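Local coordinates for nisin biosynthesis protein NisC (Lactococcus lactis subsp. lactis, PDB 2G0D) that catalyses, as the nisin cyclase with a bound zinc ion, formation of the thioether (lanthionine-type) rings of the lantibiotic nisin, at residues A[30-35]-A[81-86]; A[88-93]-A[144-149]. All blocks are in the same frame, centred on the assembly; numbering follows the deposited sequence.

Contact 1: A[30-35]-A[81-86]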
# COMPACT_ATOMS: atom_id res chain seq x y z
N GLU A 30 -8.39 -4.99 15.96
CA GLU A 30 -9.18 -3.76 15.96
C GLU A 30 -8.36 -2.46 15.95
O GLU A 30 -8.90 -1.39 15.72
CB GLU A 30 -10.26 -3.78 17.04
CG GLU A 30 -9.82 -3.58 18.47
CD GLU A 30 -10.98 -3.81 19.45
OE1 GLU A 30 -11.85 -4.69 19.21
OE2 GLU A 30 -11.03 -3.10 20.47
N LEU A 31 -7.06 -2.56 16.19
CA LEU A 31 -6.21 -1.37 16.11
C LEU A 31 -5.42 -1.27 14.80
O LEU A 31 -4.62 -0.36 14.64
CB LEU A 31 -5.28 -1.27 17.32
CG LEU A 31 -6.04 -1.11 18.63
CD1 LEU A 31 -5.80 -2.34 19.48
CD2 LEU A 31 -5.57 0.11 19.36
N THR A 32 -5.65 -2.21 13.89
CA THR A 32 -4.89 -2.28 12.64
C THR A 32 -5.54 -1.44 11.55
O THR A 32 -6.75 -1.31 11.49
CB THR A 32 -4.79 -3.74 12.12
OG1 THR A 32 -6.09 -4.20 11.70
CG2 THR A 32 -4.23 -4.68 13.21
N LEU A 33 -4.72 -0.89 10.66
CA LEU A 33 -5.25 -0.30 9.42
C LEU A 33 -6.00 -1.35 8.59
O LEU A 33 -7.06 -1.06 8.02
CB LEU A 33 -4.13 0.36 8.61
CG LEU A 33 -4.47 0.92 7.21
CD1 LEU A 33 -5.68 1.90 7.21
CD2 LEU A 33 -3.23 1.58 6.58
N SER A 34 -5.46 -2.57 8.54
CA SER A 34 -6.00 -3.63 7.67
C SER A 34 -7.46 -3.87 7.87
O SER A 34 -8.20 -3.95 6.88
CB SER A 34 -5.30 -4.97 7.92
OG SER A 34 -4.01 -4.90 7.39
N THR A 35 -7.87 -4.04 9.14
CA THR A 35 -9.22 -4.51 9.48
C THR A 35 -9.90 -3.71 10.59
O THR A 35 -11.08 -3.93 10.87
CB THR A 35 -9.21 -6.00 9.96
OG1 THR A 35 -8.33 -6.12 11.08
CG2 THR A 35 -8.75 -6.96 8.85
N LEU A 81 2.89 -0.33 8.87
CA LEU A 81 1.80 0.44 8.22
C LEU A 81 0.42 -0.21 8.44
O LEU A 81 -0.52 0.46 8.86
CB LEU A 81 2.07 0.63 6.72
CG LEU A 81 1.03 1.41 5.87
CD1 LEU A 81 0.86 2.87 6.33
CD2 LEU A 81 1.40 1.41 4.38
N TYR A 82 0.29 -1.51 8.15
CA TYR A 82 -1.03 -2.15 8.15
C TYR A 82 -1.45 -2.79 9.46
O TYR A 82 -2.63 -3.03 9.65
CB TYR A 82 -1.19 -3.13 6.97
CG TYR A 82 -1.61 -2.40 5.70
CD1 TYR A 82 -0.67 -1.77 4.90
CD2 TYR A 82 -2.96 -2.33 5.31
CE1 TYR A 82 -1.05 -1.08 3.75
CE2 TYR A 82 -3.35 -1.64 4.17
CZ TYR A 82 -2.40 -1.03 3.39
OH TYR A 82 -2.78 -0.36 2.27
N SER A 83 -0.51 -3.07 10.36
CA SER A 83 -0.85 -3.64 11.68
C SER A 83 -0.37 -2.81 12.86
O SER A 83 -0.80 -3.06 13.98
CB SER A 83 -0.29 -5.06 11.85
OG SER A 83 -0.76 -5.89 10.83
N GLY A 84 0.52 -1.86 12.63
CA GLY A 84 1.19 -1.21 13.75
C GLY A 84 1.02 0.29 13.86
O GLY A 84 0.03 0.85 13.38
N ALA A 85 2.00 0.93 14.49
CA ALA A 85 1.94 2.37 14.77
C ALA A 85 1.82 3.28 13.55
O ALA A 85 1.13 4.31 13.63
CB ALA A 85 3.13 2.81 15.66
N ALA A 86 2.48 2.94 12.43
CA ALA A 86 2.42 3.80 11.23
C ALA A 86 1.01 3.88 10.63
O ALA A 86 0.59 4.96 10.18
CB ALA A 86 3.46 3.39 10.17
O HOH W 1 -2.15 -0.30 11.63

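Contact 2: A[88-93]-A[144-149]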
# COMPACT_ATOMS: atom_id res chain seq x y z
N ILE A 88 -1.85 3.54 12.44
CA ILE A 88 -2.59 4.35 13.39
C ILE A 88 -2.27 5.83 13.21
O ILE A 88 -3.18 6.67 13.16
CB ILE A 88 -2.33 3.91 14.86
CG1 ILE A 88 -2.70 2.43 15.06
CG2 ILE A 88 -3.10 4.81 15.82
CD1 ILE A 88 -2.23 1.82 16.40
N ALA A 89 -0.97 6.14 13.11
CA ALA A 89 -0.54 7.52 12.85
C ALA A 89 -1.06 8.07 11.53
O ALA A 89 -1.51 9.22 11.48
CB ALA A 89 0.98 7.65 12.94
N LEU A 90 -0.99 7.28 10.45
CA LEU A 90 -1.55 7.72 9.18
C LEU A 90 -3.02 8.09 9.31
O LEU A 90 -3.47 9.12 8.74
CB LEU A 90 -1.40 6.64 8.08
CG LEU A 90 -1.83 7.06 6.65
CD1 LEU A 90 -0.87 8.08 6.09
CD2 LEU A 90 -1.92 5.85 5.76
N SER A 91 -3.78 7.27 10.06
CA SER A 91 -5.23 7.47 10.17
C SER A 91 -5.64 8.80 10.84
O SER A 91 -6.76 9.32 10.61
CB SER A 91 -5.90 6.26 10.84
OG SER A 91 -5.68 6.22 12.25
N ILE A 92 -4.72 9.40 11.63
CA ILE A 92 -5.01 10.67 12.31
C ILE A 92 -4.09 11.83 11.90
O ILE A 92 -4.20 12.94 12.41
CB ILE A 92 -5.00 10.52 13.86
CG1 ILE A 92 -3.57 10.25 14.37
CG2 ILE A 92 -5.96 9.42 14.33
CD1 ILE A 92 -3.46 10.12 15.89
N LEU A 93 -3.17 11.57 10.99
CA LEU A 93 -2.15 12.56 10.61
C LEU A 93 -2.74 13.94 10.24
O LEU A 93 -2.21 14.97 10.67
CB LEU A 93 -1.25 12.02 9.48
CG LEU A 93 -0.12 12.96 9.04
CD1 LEU A 93 0.82 13.30 10.20
CD2 LEU A 93 0.66 12.35 7.91
N LEU A 144 8.09 3.63 5.71
CA LEU A 144 8.68 4.78 5.01
C LEU A 144 7.62 5.61 4.26
O LEU A 144 7.70 6.83 4.20
CB LEU A 144 9.80 4.28 4.08
CG LEU A 144 10.69 5.28 3.32
CD1 LEU A 144 11.32 6.33 4.26
CD2 LEU A 144 11.75 4.56 2.55
N SER A 145 6.61 4.94 3.73
CA SER A 145 5.51 5.64 3.01
C SER A 145 4.89 6.70 3.92
O SER A 145 4.73 7.86 3.51
CB SER A 145 4.44 4.65 2.57
OG SER A 145 3.51 5.31 1.71
N TYR A 146 4.54 6.28 5.14
CA TYR A 146 4.06 7.17 6.18
C TYR A 146 5.12 8.21 6.58
O TYR A 146 4.81 9.41 6.62
CB TYR A 146 3.58 6.42 7.44
CG TYR A 146 3.42 7.36 8.63
CD1 TYR A 146 2.33 8.25 8.71
CD2 TYR A 146 4.36 7.40 9.64
CE1 TYR A 146 2.21 9.15 9.77
CE2 TYR A 146 4.26 8.30 10.71
CZ TYR A 146 3.18 9.18 10.77
OH TYR A 146 3.06 10.07 11.84
N LEU A 147 6.34 7.76 6.88
CA LEU A 147 7.41 8.68 7.34
C LEU A 147 7.65 9.84 6.40
O LEU A 147 7.82 10.96 6.87
CB LEU A 147 8.73 7.94 7.65
CG LEU A 147 8.67 6.97 8.85
CD1 LEU A 147 9.95 6.11 8.91
CD2 LEU A 147 8.44 7.70 10.18
N LEU A 148 7.59 9.58 5.08
CA LEU A 148 7.86 10.60 4.06
C LEU A 148 6.84 11.75 3.97
O LEU A 148 7.10 12.78 3.32
CB LEU A 148 8.07 9.95 2.68
CG LEU A 148 9.38 9.15 2.57
CD1 LEU A 148 9.32 8.25 1.35
CD2 LEU A 148 10.63 10.07 2.52
N LEU A 149 5.72 11.60 4.66
CA LEU A 149 4.76 12.69 4.85
C LEU A 149 5.15 13.65 5.98
O LEU A 149 4.55 14.71 6.10
CB LEU A 149 3.38 12.10 5.19
CG LEU A 149 2.64 11.33 4.08
CD1 LEU A 149 1.39 10.71 4.69
CD2 LEU A 149 2.30 12.26 2.87

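Contact 1: A[30-35]-A[81-86]
The carbonyl oxygen of Y82 is gripped twice by S34. The backbone N of S34 reaches Y82 O at 3.1 Å, with an N-H...O angle of 159°. The hydroxyl OG of S34 donates to the same Y82 O at 3.2 Å, from 49° out of the carbonyl plane, and also lies at the edge of the Y82 ring. L33 covers one face of this ring: its CG stands anti to the backbone N (chi1 174°), and CD2 sits 4.1 Å from the ring centroid, almost on the ring normal. T32 adds its CB against Y82 O and its CG2 against the CA of S83. A water accepts from L33 N at 2.8 Å and donates to G84 O at 3.0 Å, with a weak bond to L81 O. OG1 of T32 accepts from T35 N (3.1 Å), an ST motif, and bonds to G29 O. Y82 OH is held by A398 O and S83 OG by E138. The Y82 side chain is about 9 Å from the zinc ion. G84 holds the N-cap position of helix 85-92; the contact joins the loop before helix 37-45 to the loop leading into an inner helix of the LanC alpha-toroid.

Contact 2: A[88-93]-A[144-149]
A89 presses its CB against the phenol end of Y146, where 88-93, on helix 85-92, meets 144-149, on helix 140-147, inside the alpha-toroid of the LanC fold. The methyl lies 3.4 Å from both CZ and OH of Y146, approaching the ring obliquely. The CB of Y146 points toward 88-93 and its CG stands anti to the backbone N (chi1 166°); its OH ends in a hydrogen bond to N110 of helix 100-122, so the buried hydroxyl is satisfied beyond the pair. The same helix brings L106 and L109 onto A89. One residue on, L90 runs past Y146 in the opposite direction: its backbone N is 3.8 Å from CE1 of the ring, its CB is 4.1 Å from CD1, and its own CD1 goes on to L149. At the far end of the segment, L93 points its CB toward 144-149 and lays CD2 against both CE1 of Y146 and L149, whose side chain it crosses obliquely. Y217 of helix 208-221 also touches L149. Packing between side chains, rather than polar bonds, makes the contact, with one tyrosine and one leucine from 144-149 meeting three residues of 88-93. CD1 of L149 lies 3.7 Å from CD1 of L90 and 3.7 Å from CD2 of L93.

How the contacts relate
Helix 85-92 is common to both contacts, whose centres lie about 11 Å apart, each about 12 Å from the centre of the chain. Contact 1 comes first along the chain and closes before contact 2 opens: the loop just ahead of the helix, L81 to S83, meets 30-35, while 88-93 meets 144-149. The two also touch directly, for the carbonyl O of L31 lies 3.4 Å from CG1 of I88, CD1 of L81 packs on CD2 of L90, and the carbonyl O of A86 lies 4.0 Å from CD1 of Y146. Through these touches and the loop ahead of it, the helix joins the loop before helix 37-45 to helix 140-147 within the alpha-toroid.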